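Local coordinates for mitogen activated protein kinase, putative (Leishmania donovani, PDB 4QNY), which probably transfers the gamma-phosphate of ATP to serine or threonine residues of partner proteins, as a putative MAP kinase bound here to an ATP analogue and magnesium, at residues D20-E25 with R47-K52; D106-D111 with N155-T160; H148-P153 with F169-E174. One frame throughout, in Å; residues are numbered along the deposited sequence.

In the fold
From the N terminus, interaction 1 comes first: strand 22-31 turns back through strand 34-41, and its start meets strand 47-54 across that middle strand, closing the first hairpins of the N-terminal lobe. Interaction 2 opens where the chain leaves strand 101-106 for the hinge, and closes only after helices 112-117 and 124-143 and the 148-153 loop, when 155-160 pairs with 110-111. Interaction 3 crosses it, joining the catalytic loop to the start of the activation segment and closing the loop that holds strands 156-158 and 164-166. Interactions 1 and 2 touch through I107 against L48 and A50; interactions 2 and 3 meet where N155 ND2 probably bonds to D150 O.

Interaction 1 (D20-E25 with R47-K52); sequences DRYLLE and RLVAMK. With ANP (phosphoaminophosphonic acid-adenylate ester), chain D.
The sulfur of M51 sits obliquely against the ring of Y22, 4.4 Å from SD to the ring centroid and 35° off the ring normal, a Met-aromatic contact between strands that share no hydrogen bond. The same SD touches Y22 CB at 3.6 Å, and L24 brings CD2 to within 3.9 Å of M51 SD, the two side chains crossing at about a right angle. In M51, CG beside the backbone N (chi1 -64°) and a straight chi2 carry the sulfur to Y22 and L24. Farther along the ring, V49 CG1 reaches Y22 CE1 at 4.2 Å, and the phenol OH is hydrogen-bonded to N88. At the exposed end, E25 OE1 lies 3.5 Å from L48 CD2.

V15 of helix 8-16 packs on both Y22 and M51, while A39 of the intervening strand touches L24 and M51. On the nucleotide side of strand 47-52, A50 CB comes 3.3 Å from ANP N6. The fully extended K52 holds NZ 2.8 Å from ANP O2A; it also bonds to O2G and O3A and forms a salt bridge with E71. This is the twisted five-stranded sheet of a protein kinase N-lobe, with its phosphate-binding lysine paired to a helix glutamate.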
loop_
_atom_site.group_PDB
_atom_site.type_symbol
_atom_site.label_atom_id
_atom_site.label_comp_id
_atom_site.label_asym_id
_atom_site.label_seq_id
_atom_site.Cartn_x
_atom_site.Cartn_y
_atom_site.Cartn_z
ATOM N N ASP A 20 7.879 24.703 16.148
ATOM C CA ASP A 20 8.919 24.425 17.133
ATOM C C ASP A 20 8.609 23.184 17.970
ATOM O O ASP A 20 9.443 22.732 18.755
ATOM C CB ASP A 20 9.111 25.637 18.047
ATOM C CG ASP A 20 10.573 25.957 18.294
ATOM O OD1 ASP A 20 11.411 25.614 17.433
ATOM O OD2 ASP A 20 10.883 26.554 19.346
ATOM N N ARG A 21 7.409 22.638 17.790
ATOM C CA ARG A 21 6.937 21.491 18.562
ATOM C C ARG A 21 7.829 20.256 18.450
ATOM O O ARG A 21 8.145 19.616 19.453
ATOM C CB ARG A 21 5.516 21.116 18.125
ATOM C CG ARG A 21 4.425 21.964 18.754
ATOM C CD ARG A 21 3.071 21.748 18.086
ATOM N NE ARG A 21 2.571 20.382 18.235
ATOM C CZ ARG A 21 1.283 20.053 18.201
ATOM N NH1 ARG A 21 0.362 20.991 18.033
ATOM N NH2 ARG A 21 0.914 18.787 18.341
ATOM N N TYR A 22 8.237 19.933 17.228
ATOM C CA TYR A 22 8.804 18.620 16.939
ATOM C C TYR A 22 10.322 18.536 17.082
ATOM O O TYR A 22 11.065 19.302 16.467
ATOM C CB TYR A 22 8.388 18.194 15.530
ATOM C CG TYR A 22 6.888 18.223 15.333
ATOM C CD1 TYR A 22 6.086 17.204 15.829
ATOM C CD2 TYR A 22 6.274 19.279 14.671
ATOM C CE1 TYR A 22 4.714 17.228 15.662
ATOM C CE2 TYR A 22 4.900 19.311 14.500
ATOM C CZ TYR A 22 4.127 18.284 14.997
ATOM O OH TYR A 22 2.761 18.310 14.830
ATOM N N LEU A 23 10.765 17.587 17.905
ATOM C CA LEU A 23 12.181 17.288 18.084
ATOM C C LEU A 23 12.527 16.027 17.301
ATOM O O LEU A 23 11.962 14.960 17.544
ATOM C CB LEU A 23 12.518 17.125 19.576
ATOM C CG LEU A 23 13.948 16.898 20.100
ATOM C CD1 LEU A 23 13.956 17.028 21.614
ATOM C CD2 LEU A 23 14.552 15.548 19.715
ATOM N N LEU A 24 13.467 16.145 16.368
ATOM C CA LEU A 24 13.849 15.020 15.525
ATOM C C LEU A 24 14.832 14.091 16.228
ATOM O O LEU A 24 15.731 14.543 16.934
ATOM C CB LEU A 24 14.456 15.518 14.216
ATOM C CG LEU A 24 13.581 16.469 13.402
ATOM C CD1 LEU A 24 14.209 16.711 12.049
ATOM C CD2 LEU A 24 12.174 15.918 13.251
ATOM N N GLU A 25 14.662 12.789 16.017
ATOM C CA GLU A 25 15.530 11.799 16.642
ATOM C C GLU A 25 16.303 10.979 15.611
ATOM O O GLU A 25 17.530 10.896 15.675
ATOM C CB GLU A 25 14.714 10.871 17.546
ATOM C CG GLU A 25 14.193 11.546 18.806
ATOM C CD GLU A 25 13.522 10.577 19.759
ATOM O OE1 GLU A 25 13.081 9.500 19.304
ATOM O OE2 GLU A 25 13.440 10.890 20.965
ATOM N N ARG A 47 5.487 12.762 23.164
ATOM C CA ARG A 47 5.036 11.529 22.529
ATOM C C ARG A 47 5.680 11.368 21.157
ATOM O O ARG A 47 5.850 12.343 20.424
ATOM C CB ARG A 47 3.511 11.501 22.403
ATOM C CG ARG A 47 2.779 11.256 23.711
ATOM C CD ARG A 47 1.273 11.236 23.501
ATOM N NE ARG A 47 0.574 12.090 24.457
ATOM N N LEU A 48 6.037 10.135 20.817
ATOM C CA LEU A 48 6.667 9.844 19.536
ATOM C C LEU A 48 5.694 10.049 18.381
ATOM O O LEU A 48 4.496 9.803 18.513
ATOM C CB LEU A 48 7.214 8.417 19.522
ATOM C CG LEU A 48 8.482 8.201 20.348
ATOM C CD1 LEU A 48 8.731 6.721 20.568
ATOM C CD2 LEU A 48 9.675 8.851 19.665
ATOM N N VAL A 49 6.225 10.501 17.250
ATOM C CA VAL A 49 5.405 10.829 16.093
ATOM C C VAL A 49 6.234 10.715 14.813
ATOM O O VAL A 49 7.443 10.953 14.825
ATOM C CB VAL A 49 4.796 12.251 16.237
ATOM C CG1 VAL A 49 5.145 13.141 15.049
ATOM C CG2 VAL A 49 3.289 12.168 16.438
ATOM N N ALA A 50 5.590 10.320 13.718
ATOM C CA ALA A 50 6.274 10.183 12.437
ATOM C C ALA A 50 6.085 11.422 11.568
ATOM O O ALA A 50 4.988 11.974 11.484
ATOM C CB ALA A 50 5.781 8.946 11.704
ATOM N N MET A 51 7.164 11.853 10.924
ATOM C CA MET A 51 7.121 13.020 10.053
ATOM C C MET A 51 7.602 12.676 8.648
ATOM O O MET A 51 8.722 12.199 8.462
ATOM C CB MET A 51 7.963 14.157 10.634
ATOM C CG MET A 51 7.453 14.682 11.965
ATOM S SD MET A 51 8.318 16.171 12.497
ATOM C CE MET A 51 7.903 17.297 11.167
ATOM N N LYS A 52 6.746 12.926 7.664
ATOM C CA LYS A 52 7.040 12.595 6.276
ATOM C C LYS A 52 7.317 13.853 5.458
ATOM O O LYS A 52 6.408 14.638 5.186
ATOM C CB LYS A 52 5.876 11.807 5.669
ATOM C CG LYS A 52 6.111 11.307 4.255
ATOM C CD LYS A 52 4.929 10.475 3.783
ATOM C CE LYS A 52 5.160 9.909 2.394
ATOM N NZ LYS A 52 4.023 9.054 1.954
HETATM P PG ANP D . 4.999 8.193 -1.352
HETATM O O1G ANP D . 5.943 9.149 -0.693
HETATM O O2G ANP D . 3.527 8.528 -0.896
HETATM O O3G ANP D . 5.095 8.364 -2.922
HETATM P PB ANP D . 6.638 6.427 0.142
HETATM O O1B ANP D . 7.810 7.236 -0.309
HETATM O O2B ANP D . 7.059 4.930 0.198
HETATM N N3B ANP D . 5.361 6.586 -0.941
HETATM P PA ANP D . 5.669 5.924 2.689
HETATM O O1A ANP D . 5.384 4.571 2.157
HETATM O O2A ANP D . 4.440 6.593 3.310
HETATM O O3A ANP D . 6.191 6.921 1.556
HETATM O "O5'" ANP D . 6.839 5.795 3.749
HETATM C "C5'" ANP D . 8.058 5.079 3.459
HETATM C "C4'" ANP D . 8.429 4.235 4.654
HETATM O "O4'" ANP D . 8.436 5.047 5.845
HETATM C "C3'" ANP D . 7.474 3.094 4.974
HETATM O "O3'" ANP D . 7.764 1.946 4.185
HETATM C "C2'" ANP D . 7.747 2.852 6.460
HETATM O "O2'" ANP D . 8.868 1.997 6.655
HETATM C "C1'" ANP D . 8.057 4.267 6.966
HETATM N N9 ANP D . 6.926 4.916 7.620
HETATM C C8 ANP D . 5.945 5.660 7.026
HETATM N N7 ANP D . 5.041 6.127 7.859
HETATM C C5 ANP D . 5.466 5.648 9.088
HETATM C C6 ANP D . 4.939 5.790 10.391
HETATM N N6 ANP D . 3.831 6.479 10.674
HETATM N N1 ANP D . 5.603 5.189 11.404
HETATM C C2 ANP D . 6.712 4.496 11.126
HETATM N N3 ANP D . 7.300 4.296 9.943
HETATM C C4 ANP D . 6.622 4.902 8.963
#

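Interaction 2 (D106-D111 with N155-T160); sequences DIMETD and NILVNT. With MG (magnesium ion), chain C; ANP (phosphoaminophosphonic acid-adenylate ester), chain D.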
loop_
_atom_site.group_PDB
_atom_site.type_symbol
_atom_site.label_atom_id
_atom_site.label_comp_id
_atom_site.label_asym_id
_atom_site.label_seq_id
_atom_site.Cartn_x
_atom_site.Cartn_y
_atom_site.Cartn_z
ATOM N N ASP A 106 0.857 9.427 13.099
ATOM C CA ASP A 106 1.126 8.581 14.256
ATOM C C ASP A 106 2.308 7.664 13.961
ATOM O O ASP A 106 2.559 7.318 12.808
ATOM C CB ASP A 106 -0.106 7.753 14.628
ATOM C CG ASP A 106 -1.233 8.599 15.185
ATOM O OD1 ASP A 106 -0.955 9.495 16.009
ATOM O OD2 ASP A 106 -2.398 8.365 14.802
ATOM N N ILE A 107 3.032 7.271 15.002
ATOM C CA ILE A 107 4.218 6.446 14.821
ATOM C C ILE A 107 3.899 4.958 14.988
ATOM O O ILE A 107 3.118 4.566 15.857
ATOM C CB ILE A 107 5.346 6.861 15.805
ATOM C CG1 ILE A 107 6.643 6.110 15.497
ATOM C CG2 ILE A 107 4.919 6.655 17.252
ATOM C CD1 ILE A 107 7.227 6.437 14.142
ATOM N N MET A 108 4.488 4.140 14.124
ATOM C CA MET A 108 4.408 2.692 14.253
ATOM C C MET A 108 5.823 2.133 14.367
ATOM O O MET A 108 6.779 2.752 13.902
ATOM C CB MET A 108 3.663 2.075 13.068
ATOM C CG MET A 108 2.193 2.471 12.988
ATOM S SD MET A 108 1.190 1.756 14.308
ATOM C CE MET A 108 1.162 0.033 13.813
ATOM N N GLU A 109 5.951 0.966 14.988
ATOM C CA GLU A 109 7.263 0.405 15.298
ATOM C C GLU A 109 8.062 0.029 14.048
ATOM O O GLU A 109 9.256 0.316 13.963
ATOM C CB GLU A 109 7.106 -0.813 16.211
ATOM C CG GLU A 109 6.538 -0.472 17.584
ATOM C CD GLU A 109 6.340 -1.691 18.463
ATOM O OE1 GLU A 109 6.929 -2.750 18.157
ATOM O OE2 GLU A 109 5.596 -1.591 19.461
ATOM N N THR A 110 7.403 -0.604 13.082
ATOM C CA THR A 110 8.066 -1.036 11.854
ATOM C C THR A 110 7.036 -1.367 10.777
ATOM O O THR A 110 5.859 -1.041 10.923
ATOM C CB THR A 110 8.965 -2.267 12.102
ATOM O OG1 THR A 110 9.594 -2.661 10.877
ATOM C CG2 THR A 110 8.146 -3.430 12.647
ATOM N N ASP A 111 7.470 -2.001 9.692
ATOM C CA ASP A 111 6.515 -2.490 8.703
ATOM C C ASP A 111 6.832 -3.930 8.293
ATOM O O ASP A 111 7.841 -4.498 8.714
ATOM C CB ASP A 111 6.471 -1.564 7.477
ATOM C CG ASP A 111 7.795 -1.481 6.745
ATOM O OD1 ASP A 111 8.333 -2.533 6.350
ATOM O OD2 ASP A 111 8.312 -0.363 6.555
ATOM N N ASN A 155 4.252 -0.876 2.748
ATOM C CA ASN A 155 3.160 0.050 3.024
ATOM C C ASN A 155 2.209 -0.478 4.096
ATOM O O ASN A 155 1.095 0.021 4.253
ATOM C CB ASN A 155 2.387 0.357 1.739
ATOM C CG ASN A 155 3.223 1.119 0.727
ATOM O OD1 ASN A 155 4.235 1.725 1.077
ATOM N ND2 ASN A 155 2.800 1.099 -0.533
ATOM N N ILE A 156 2.661 -1.487 4.834
ATOM C CA ILE A 156 1.880 -2.061 5.926
ATOM C C ILE A 156 2.628 -1.931 7.250
ATOM O O ILE A 156 3.607 -2.632 7.480
ATOM C CB ILE A 156 1.564 -3.548 5.675
ATOM C CG1 ILE A 156 0.861 -3.738 4.329
ATOM C CG2 ILE A 156 0.720 -4.103 6.805
ATOM C CD1 ILE A 156 -0.535 -3.157 4.274
ATOM N N LEU A 157 2.155 -1.045 8.123
ATOM C CA LEU A 157 2.848 -0.751 9.376
ATOM C C LEU A 157 2.348 -1.607 10.540
ATOM O O LEU A 157 1.144 -1.786 10.717
ATOM C CB LEU A 157 2.700 0.731 9.722
ATOM C CG LEU A 157 3.244 1.725 8.692
ATOM C CD1 LEU A 157 2.877 3.151 9.073
ATOM C CD2 LEU A 157 4.750 1.578 8.546
ATOM N N VAL A 158 3.279 -2.126 11.339
ATOM C CA VAL A 158 2.929 -3.026 12.436
ATOM C C VAL A 158 3.713 -2.751 13.720
ATOM O O VAL A 158 4.796 -2.165 13.690
ATOM C CB VAL A 158 3.157 -4.504 12.045
ATOM C CG1 VAL A 158 2.139 -4.952 11.004
ATOM C CG2 VAL A 158 4.577 -4.710 11.541
ATOM N N ASN A 159 3.148 -3.181 14.845
ATOM C CA ASN A 159 3.819 -3.108 16.139
ATOM C C ASN A 159 4.101 -4.502 16.690
ATOM O O ASN A 159 3.766 -5.505 16.060
ATOM C CB ASN A 159 2.978 -2.318 17.145
ATOM C CG ASN A 159 2.823 -0.861 16.765
ATOM O OD1 ASN A 159 3.678 -0.289 16.090
ATOM N ND2 ASN A 159 1.728 -0.250 17.200
ATOM N N THR A 160 4.713 -4.560 17.869
ATOM C CA THR A 160 4.968 -5.831 18.538
ATOM C C THR A 160 3.657 -6.381 19.096
ATOM O O THR A 160 3.534 -7.572 19.383
ATOM C CB THR A 160 6.008 -5.682 19.668
ATOM O OG1 THR A 160 7.114 -4.902 19.200
ATOM C CG2 THR A 160 6.516 -7.045 20.122
HETATM MG MG MG C . 5.511 3.297 0.647
HETATM P PG ANP D . 4.999 8.193 -1.352
HETATM O O1G ANP D . 5.943 9.149 -0.693
HETATM O O2G ANP D . 3.527 8.528 -0.896
HETATM O O3G ANP D . 5.095 8.364 -2.922
HETATM P PB ANP D . 6.638 6.427 0.142
HETATM O O1B ANP D . 7.810 7.236 -0.309
HETATM O O2B ANP D . 7.059 4.930 0.198
HETATM N N3B ANP D . 5.361 6.586 -0.941
HETATM P PA ANP D . 5.669 5.924 2.689
HETATM O O1A ANP D . 5.384 4.571 2.157
HETATM O O2A ANP D . 4.440 6.593 3.310
HETATM O O3A ANP D . 6.191 6.921 1.556
HETATM O "O5'" ANP D . 6.839 5.795 3.749
HETATM C "C5'" ANP D . 8.058 5.079 3.459
HETATM C "C4'" ANP D . 8.429 4.235 4.654
HETATM O "O4'" ANP D . 8.436 5.047 5.845
HETATM C "C3'" ANP D . 7.474 3.094 4.974
HETATM O "O3'" ANP D . 7.764 1.946 4.185
HETATM C "C2'" ANP D . 7.747 2.852 6.460
HETATM O "O2'" ANP D . 8.868 1.997 6.655
HETATM C "C1'" ANP D . 8.057 4.267 6.966
HETATM N N9 ANP D . 6.926 4.916 7.620
HETATM C C8 ANP D . 5.945 5.660 7.026
HETATM N N7 ANP D . 5.041 6.127 7.859
HETATM C C5 ANP D . 5.466 5.648 9.088
HETATM C C6 ANP D . 4.939 5.790 10.391
HETATM N N6 ANP D . 3.831 6.479 10.674
HETATM N N1 ANP D . 5.603 5.189 11.404
HETATM C C2 ANP D . 6.712 4.496 11.126
HETATM N N3 ANP D . 7.300 4.296 9.943
HETATM C C4 ANP D . 6.622 4.902 8.963
HETATM O O HOH W 1 5.852 2.348 -1.062
HETATM O O HOH W 2 7.078 2.281 1.503
#
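With CG of N159 anti to its carbonyl carbon (chi1 -65°), the amide oxygen OD1 swings across to the backbone of E109, and the bends of M108 at chi2 and chi3 fold its methyl back over the same amide. E109 N gives N159 OD1 a nearly straight bond of 2.8 Å, at 167° about the hydrogen, while M108 CE rests 3.4 Å from N159 OD1. The E109 chain runs out to T160, where OE1 accepts weakly from the backbone N; its approach to T160 OG1 is implausibly short as modelled, and that length should not be trusted. Next to this, T110 and V158 form an antiparallel hydrogen-bonded pair: T110 N bonds to V158 O and V158 N returns to T110 O at 2.8 Å. T110 and V158 put CG2 against CG2 on the side of the sheet that V115 covers, while D111 and L157, the non-hydrogen-bonded pair, point to the other.

On that other side L157 CB meets M108 CB at 3.7 Å, and L157 CD1 lies 3.6 Å from ANP C5, against one face of the adenine. The hinge holds the base through N6 to D106 O and through M108 N to N1, at 3.1 Å. D111 OD2 accepts from the ribose O2', though the modelled separation is too short to be reliable, while OD1 weakly caps K113 N at the start of helix 112-117. N155 OD1 binds the magnesium ion at 2.1 Å, joined by D168, two phosphate oxygens and two waters. Together these make up the hinge and floor of the kinase ATP cleft, with the asparagine that ends the catalytic loop on the metal.

Interaction 3 (H148-P153 with F169-E174); sequences HRDITP and FGLAKE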
loop_
_atom_site.group_PDB
_atom_site.type_symbol
_atom_site.label_atom_id
_atom_site.label_comp_id
_atom_site.label_asym_id
_atom_site.label_seq_id
_atom_site.Cartn_x
_atom_site.Cartn_y
_atom_site.Cartn_z
ATOM N N HIS A 148 -6.572 1.467 -3.101
ATOM C CA HIS A 148 -5.239 1.787 -2.598
ATOM C C HIS A 148 -4.178 1.743 -3.695
ATOM O O HIS A 148 -3.325 2.631 -3.767
ATOM C CB HIS A 148 -4.852 0.836 -1.465
ATOM C CG HIS A 148 -3.639 1.273 -0.705
ATOM N ND1 HIS A 148 -2.358 0.952 -1.098
ATOM C CD2 HIS A 148 -3.512 2.015 0.421
ATOM C CE1 HIS A 148 -1.494 1.472 -0.245
ATOM N NE2 HIS A 148 -2.168 2.123 0.687
ATOM N N ARG A 149 -4.221 0.692 -4.517
ATOM C CA ARG A 149 -3.372 0.550 -5.706
ATOM C C ARG A 149 -1.896 0.269 -5.364
ATOM O O ARG A 149 -1.123 -0.166 -6.219
ATOM C CB ARG A 149 -3.519 1.804 -6.595
ATOM C CG ARG A 149 -2.528 1.963 -7.743
ATOM C CD ARG A 149 -2.594 0.820 -8.744
ATOM N NE ARG A 149 -1.292 0.611 -9.368
ATOM C CZ ARG A 149 -0.969 1.020 -10.590
ATOM N NH1 ARG A 149 0.246 0.787 -11.064
ATOM N NH2 ARG A 149 -1.860 1.655 -11.341
ATOM N N ASP A 150 -1.507 0.465 -4.109
ATOM C CA ASP A 150 -0.120 0.221 -3.723
ATOM C C ASP A 150 0.002 -0.632 -2.458
ATOM O O ASP A 150 0.720 -0.273 -1.526
ATOM C CB ASP A 150 0.616 1.551 -3.530
ATOM C CG ASP A 150 2.121 1.414 -3.683
ATOM O OD1 ASP A 150 2.571 0.446 -4.333
ATOM O OD2 ASP A 150 2.856 2.278 -3.158
ATOM N N ILE A 151 -0.694 -1.767 -2.435
ATOM C CA ILE A 151 -0.630 -2.677 -1.294
ATOM C C ILE A 151 0.627 -3.543 -1.352
ATOM O O ILE A 151 0.699 -4.509 -2.112
ATOM C CB ILE A 151 -1.877 -3.581 -1.218
ATOM C CG1 ILE A 151 -3.125 -2.737 -0.958
ATOM C CG2 ILE A 151 -1.723 -4.619 -0.113
ATOM C CD1 ILE A 151 -3.124 -2.050 0.391
ATOM N N THR A 152 1.620 -3.169 -0.552
ATOM C CA THR A 152 2.887 -3.890 -0.459
ATOM C C THR A 152 3.290 -3.982 1.012
ATOM O O THR A 152 2.833 -3.176 1.823
ATOM C CB THR A 152 4.013 -3.193 -1.267
ATOM O OG1 THR A 152 4.279 -1.901 -0.707
ATOM C CG2 THR A 152 3.627 -3.045 -2.732
ATOM N N PRO A 153 4.139 -4.965 1.366
ATOM C CA PRO A 153 4.609 -5.113 2.750
ATOM C C PRO A 153 5.189 -3.829 3.341
ATOM O O PRO A 153 5.001 -3.566 4.530
ATOM C CB PRO A 153 5.692 -6.186 2.633
ATOM C CG PRO A 153 5.258 -7.015 1.483
ATOM C CD PRO A 153 4.615 -6.067 0.509
ATOM N N PHE A 169 -0.938 6.425 0.719
ATOM C CA PHE A 169 -2.033 6.606 -0.227
ATOM C C PHE A 169 -1.587 7.470 -1.403
ATOM O O PHE A 169 -2.370 8.253 -1.941
ATOM C CB PHE A 169 -3.244 7.237 0.463
ATOM C CG PHE A 169 -3.878 6.358 1.504
ATOM C CD1 PHE A 169 -4.876 5.463 1.157
ATOM C CD2 PHE A 169 -3.477 6.429 2.827
ATOM C CE1 PHE A 169 -5.462 4.652 2.112
ATOM C CE2 PHE A 169 -4.059 5.621 3.786
ATOM C CZ PHE A 169 -5.053 4.732 3.428
ATOM N N GLY A 170 -0.326 7.321 -1.798
ATOM C CA GLY A 170 0.256 8.143 -2.843
ATOM C C GLY A 170 -0.163 7.770 -4.253
ATOM O O GLY A 170 -0.013 8.563 -5.181
ATOM N N LEU A 171 -0.686 6.560 -4.419
ATOM C CA LEU A 171 -1.127 6.097 -5.731
ATOM C C LEU A 171 -2.599 5.708 -5.725
ATOM O O LEU A 171 -3.066 5.010 -6.625
ATOM C CB LEU A 171 -0.281 4.909 -6.195
ATOM C CG LEU A 171 1.122 5.211 -6.723
ATOM C CD1 LEU A 171 1.832 3.921 -7.104
ATOM C CD2 LEU A 171 1.051 6.155 -7.911
ATOM N N ALA A 172 -3.325 6.165 -4.711
ATOM C CA ALA A 172 -4.726 5.797 -4.544
ATOM C C ALA A 172 -5.588 6.283 -5.705
ATOM O O ALA A 172 -5.366 7.366 -6.250
ATOM C CB ALA A 172 -5.259 6.334 -3.230
ATOM N N LYS A 173 -6.574 5.465 -6.064
ATOM C CA LYS A 173 -7.437 5.732 -7.203
ATOM C C LYS A 173 -8.917 5.716 -6.887
ATOM O O LYS A 173 -9.325 5.186 -5.862
ATOM C CB LYS A 173 -7.168 4.719 -8.301
ATOM C CG LYS A 173 -6.135 5.219 -9.215
ATOM C CD LYS A 173 -6.359 6.711 -9.359
ATOM C CE LYS A 173 -5.786 7.237 -10.597
ATOM N NZ LYS A 173 -6.956 7.175 -11.510
ATOM N N GLU A 174 -9.717 6.297 -7.779
ATOM C CA GLU A 174 -11.172 6.230 -7.678
ATOM C C GLU A 174 -11.655 4.816 -8.000
ATOM O O GLU A 174 -11.038 4.113 -8.800
ATOM C CB GLU A 174 -11.820 7.257 -8.618
ATOM C CG GLU A 174 -13.300 7.032 -8.908
ATOM C CD GLU A 174 -13.973 8.253 -9.504
ATOM O OE1 GLU A 174 -13.415 9.364 -9.378
ATOM O OE2 GLU A 174 -15.060 8.102 -10.103
HETATM O O HOH W 3 -1.482 4.502 -2.737
#
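H148 drives its ring edge into the face of F169, H148 CD2 lying 3.7 Å from F169 CE1, and this buried T-shaped pair is the tight part of the contact. The centroids are 5.1 Å apart with the planes at 63°. CG of H148 stands anti to its backbone N (chi1 -168°), which carries the ring back to the phenyl although its CB sets off the other way. Both ring nitrogens are engaged: NE2 with C167 O, and ND1 with D150 N at 3.2 Å, the donor tilted 24° out of the ring plane. I151 CD1 lies over one face of the imidazole. I141 of helix 124-143 also packs on F169.

Toward L171 burial falls off, R149, D150 and L171 all being partly exposed. No direct hydrogen bond joins the segments; water 3 bridges instead, donating to H148 O and accepting from L171 N, each at 2.8 Å. R149 CB makes a close local contact of 3.2 Å with L171 O, but R149 CG to L171 CB is slacker at 4.0 Å. D208 accepts from the backbone N of H148 and of R149. Here the HRD motif packs on the phenylalanine of DFG and on the L171-A172 backbone that follows it; F169 takes the imidazole edge on its face and packs on L74 of helix 62-77, an arrangement consistent with the H148 and F169 steps of an assembled regulatory spine.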